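Local coordinates for thioredoxin-like protein (Parabacteroides distasonis, PDB 4FO5), which is of unestablished function but has a thioredoxin-like fold of the AhpC/TSA family, without the CxxC motif of thioredoxins, so that thiol-disulfide redox activity is doubtful, at residues L36-A41 with F115-I120. Sequence-based numbering, arbitrary orientation.
Sequences LLNFWA and FKNFLI
In the central sheet of this thioredoxin-like fold, strand 117-120 pairs antiparallel with strand 34-40, and Leu37 and Phe118 form the hydrogen-bonded pair of the contact. Leu37 N donates to Phe118 O at 2.8 Å, and Phe118 N returns a bond of the same length to Leu37 O, lying in that carbonyl's plane. Toward the C-terminal end of strand 34-40, Phe39 N reaches Lys116 O at 3.0 Å, a single bond beyond the Asn38-Asn117 bridge, with no return from Lys116 N.

On one face of the sheet the Leu37 and Phe118 side chains lie side by side, pointing the same way, while the CD1 methyl of Ile120 packs on Leu37 CB and CD2. The Phe39 and Phe118 rings meet at their rims, CE2 to CE1, 4.0 Å apart. On the other face, Asn38 and Asn117 have their amide planes turned 57° apart and are joined by a water: it donates to Asn38 OD1 at 2.7 Å and accepts from Asn117 ND2 at 3.2 Å. With CG between its own N and carbonyl carbon (chi1 77°), the Asn117 amide stays beside Asn38, and its OD1 accepts from Val131 N. Past the paired residues, Phe115 turns one ring face over the Trp40-Ala41 peptide, with Ala41 CB 3.7 Å from its CZ.

On the sheet face carrying Leu37 and Phe118, the Tyr109 ring meets those of Phe39 and Phe118, whereas Leu54 of helix 45-58 touches both asparagines. Strand 66-72 lies along the other edge of strand 34-40, and strand 126-129 flanks 117-120.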
ATOM      1  N   LEU A  36      -5.191  -0.847  -2.338  1.00 27.28           N
ATOM      2  CA  LEU A  36      -4.260   0.256  -2.355  1.00 26.43           C
ATOM      3  C   LEU A  36      -3.062  -0.210  -1.517  1.00 29.67           C
ATOM      4  O   LEU A  36      -3.149  -0.286  -0.279  1.00 27.27           O
ATOM      5  CB  LEU A  36      -4.866   1.576  -1.833  1.00 26.70           C
ATOM      6  CG  LEU A  36      -3.859   2.754  -1.795  1.00 32.41           C
ATOM      7  CD1 LEU A  36      -3.385   3.131  -3.196  1.00 31.94           C
ATOM      8  CD2 LEU A  36      -4.449   3.934  -1.110  1.00 36.60           C
ATOM      9  N   LEU A  37      -1.977  -0.579  -2.216  1.00 25.56           N
ATOM     10  CA  LEU A  37      -0.726  -0.998  -1.602  1.00 26.23           C
ATOM     11  C   LEU A  37       0.153   0.223  -1.447  1.00 30.94           C
ATOM     12  O   LEU A  37       0.477   0.838  -2.446  1.00 31.89           O
ATOM     13  CB  LEU A  37      -0.034  -2.073  -2.456  1.00 25.93           C
ATOM     14  CG  LEU A  37       1.331  -2.523  -1.982  1.00 29.89           C
ATOM     15  CD1 LEU A  37       1.221  -3.254  -0.638  1.00 30.74           C
ATOM     16  CD2 LEU A  37       1.940  -3.453  -2.989  1.00 29.97           C
ATOM     17  N   ASN A  38       0.501   0.602  -0.213  1.00 27.03           N
ATOM     18  CA  ASN A  38       1.315   1.776   0.000  1.00 28.17           C
ATOM     19  C   ASN A  38       2.539   1.487   0.882  1.00 32.71           C
ATOM     20  O   ASN A  38       2.424   0.818   1.894  1.00 35.22           O
ATOM     21  CB  ASN A  38       0.472   2.891   0.602  1.00 28.52           C
ATOM     22  CG  ASN A  38       1.229   4.165   0.727  1.00 39.00           C
ATOM     23  OD1 ASN A  38       1.667   4.739  -0.260  1.00 35.11           O
ATOM     24  ND2 ASN A  38       1.389   4.644   1.952  1.00 31.91           N
ATOM     25  N   PHE A  39       3.712   1.961   0.461  1.00 26.90           N
ATOM     26  CA  PHE A  39       4.963   1.817   1.204  1.00 26.56           C
ATOM     27  C   PHE A  39       5.347   3.146   1.753  1.00 31.37           C
ATOM     28  O   PHE A  39       5.297   4.153   1.041  1.00 30.90           O
ATOM     29  CB  PHE A  39       6.085   1.255   0.310  1.00 29.32           C
ATOM     30  CG  PHE A  39       5.796  -0.148  -0.165  1.00 29.72           C
ATOM     31  CD1 PHE A  39       6.068  -1.241   0.647  1.00 31.48           C
ATOM     32  CD2 PHE A  39       5.168  -0.372  -1.386  1.00 30.50           C
ATOM     33  CE1 PHE A  39       5.797  -2.544   0.211  1.00 33.52           C
ATOM     34  CE2 PHE A  39       4.910  -1.669  -1.828  1.00 33.00           C
ATOM     35  CZ  PHE A  39       5.216  -2.745  -1.024  1.00 32.39           C
ATOM     36  N   TRP A  40       5.747   3.163   3.021  1.00 29.86           N
ATOM     37  CA  TRP A  40       6.164   4.371   3.712  1.00 31.25           C
ATOM     38  C   TRP A  40       7.092   4.005   4.870  1.00 36.93           C
ATOM     39  O   TRP A  40       7.259   2.831   5.182  1.00 36.23           O
ATOM     40  CB  TRP A  40       4.924   5.152   4.237  1.00 29.01           C
ATOM     41  CG  TRP A  40       4.216   4.439   5.350  1.00 29.34           C
ATOM     42  CD1 TRP A  40       3.441   3.326   5.242  1.00 30.70           C
ATOM     43  CD2 TRP A  40       4.300   4.736   6.752  1.00 30.73           C
ATOM     44  NE1 TRP A  40       3.004   2.929   6.482  1.00 30.78           N
ATOM     45  CE2 TRP A  40       3.530   3.769   7.431  1.00 33.48           C
ATOM     46  CE3 TRP A  40       4.959   5.724   7.500  1.00 33.76           C
ATOM     47  CZ2 TRP A  40       3.395   3.758   8.828  1.00 34.27           C
ATOM     48  CZ3 TRP A  40       4.830   5.707   8.887  1.00 36.27           C
ATOM     49  CH2 TRP A  40       4.045   4.743   9.532  1.00 36.31           C
ATOM     50  N   ALA A  41       7.671   5.016   5.512  1.00 34.78           N
ATOM     51  CA  ALA A  41       8.504   4.876   6.707  1.00 37.51           C
ATOM     52  C   ALA A  41       8.498   6.196   7.449  1.00 43.33           C
ATOM     53  O   ALA A  41       8.452   7.246   6.805  1.00 41.90           O
ATOM     54  CB  ALA A  41       9.926   4.473   6.343  1.00 40.43           C
ATOM     55  N   PHE A 115       9.674   5.453  -2.005  1.00 42.16           N
ATOM     56  CA  PHE A 115       8.411   4.937  -1.500  1.00 39.61           C
ATOM     57  C   PHE A 115       7.318   5.270  -2.494  1.00 44.31           C
ATOM     58  O   PHE A 115       7.274   6.375  -3.029  1.00 47.64           O
ATOM     59  CB  PHE A 115       8.118   5.490  -0.112  1.00 40.89           C
ATOM     60  CG  PHE A 115       9.049   4.888   0.905  1.00 43.95           C
ATOM     61  CD1 PHE A 115       9.105   3.513   1.092  1.00 47.63           C
ATOM     62  CD2 PHE A 115       9.889   5.690   1.657  1.00 48.13           C
ATOM     63  CE1 PHE A 115       9.970   2.953   2.034  1.00 50.74           C
ATOM     64  CE2 PHE A 115      10.745   5.132   2.604  1.00 53.38           C
ATOM     65  CZ  PHE A 115      10.783   3.769   2.784  1.00 51.26           C
ATOM     66  N   LYS A 116       6.493   4.285  -2.784  1.00 37.17           N
ATOM     67  CA  LYS A 116       5.497   4.320  -3.829  1.00 36.26           C
ATOM     68  C   LYS A 116       4.210   3.648  -3.350  1.00 36.36           C
ATOM     69  O   LYS A 116       4.216   2.962  -2.326  1.00 34.34           O
ATOM     70  CB  LYS A 116       6.129   3.522  -5.008  1.00 41.08           C
ATOM     71  CG  LYS A 116       5.518   3.673  -6.394  1.00 66.40           C
ATOM     72  CD  LYS A 116       6.511   3.232  -7.474  1.00 77.51           C
ATOM     73  CE  LYS A 116       5.914   3.180  -8.862  1.00 83.27           C
ATOM     74  NZ  LYS A 116       6.791   2.449  -9.820  1.00 85.89           N
ATOM     75  N   ASN A 117       3.112   3.858  -4.081  1.00 31.13           N
ATOM     76  CA  ASN A 117       1.843   3.193  -3.858  1.00 29.22           C
ATOM     77  C   ASN A 117       1.369   2.590  -5.189  1.00 32.62           C
ATOM     78  O   ASN A 117       1.819   2.999  -6.269  1.00 32.86           O
ATOM     79  CB  ASN A 117       0.781   4.098  -3.213  1.00 31.15           C
ATOM     80  CG  ASN A 117       0.092   5.113  -4.099  1.00 45.42           C
ATOM     81  OD1 ASN A 117      -0.300   4.858  -5.253  1.00 36.17           O
ATOM     82  ND2 ASN A 117      -0.196   6.256  -3.516  1.00 40.81           N
ATOM     83  N   PHE A 118       0.506   1.597  -5.099  1.00 27.75           N
ATOM     84  CA  PHE A 118      -0.020   0.889  -6.256  1.00 26.69           C
ATOM     85  C   PHE A 118      -1.476   0.565  -6.040  1.00 30.43           C
ATOM     86  O   PHE A 118      -1.851   0.077  -4.977  1.00 30.70           O
ATOM     87  CB  PHE A 118       0.761  -0.436  -6.488  1.00 27.59           C
ATOM     88  CG  PHE A 118       2.261  -0.299  -6.588  1.00 29.42           C
ATOM     89  CD1 PHE A 118       3.057  -0.330  -5.447  1.00 31.52           C
ATOM     90  CD2 PHE A 118       2.872  -0.083  -7.813  1.00 32.86           C
ATOM     91  CE1 PHE A 118       4.432  -0.149  -5.531  1.00 33.15           C
ATOM     92  CE2 PHE A 118       4.259   0.055  -7.900  1.00 37.39           C
ATOM     93  CZ  PHE A 118       5.032  -0.003  -6.760  1.00 34.47           C
ATOM     94  N   LEU A 119      -2.301   0.858  -7.032  1.00 27.44           N
ATOM     95  CA  LEU A 119      -3.695   0.457  -7.033  1.00 27.19           C
ATOM     96  C   LEU A 119      -3.747  -0.886  -7.792  1.00 29.76           C
ATOM     97  O   LEU A 119      -3.395  -0.951  -8.969  1.00 29.38           O
ATOM     98  CB  LEU A 119      -4.598   1.532  -7.654  1.00 27.73           C
ATOM     99  CG  LEU A 119      -6.109   1.245  -7.623  1.00 31.78           C
ATOM    100  CD1 LEU A 119      -6.620   1.083  -6.177  1.00 31.46           C
ATOM    101  CD2 LEU A 119      -6.864   2.356  -8.309  1.00 35.67           C
ATOM    102  N   ILE A 120      -4.086  -1.953  -7.074  1.00 25.05           N
ATOM    103  CA  ILE A 120      -4.142  -3.316  -7.574  1.00 25.98           C
ATOM    104  C   ILE A 120      -5.610  -3.752  -7.678  1.00 32.26           C
ATOM    105  O   ILE A 120      -6.358  -3.625  -6.703  1.00 31.07           O
ATOM    106  CB  ILE A 120      -3.295  -4.248  -6.631  1.00 27.38           C
ATOM    107  CG1 ILE A 120      -1.820  -3.714  -6.477  1.00 27.00           C
ATOM    108  CG2 ILE A 120      -3.331  -5.691  -7.114  1.00 26.07           C
ATOM    109  CD1 ILE A 120      -0.963  -4.334  -5.307  1.00 28.93           C
TER
HETATM  110  O   HOH W   1       2.149   7.095  -1.486  1.00 53.40           O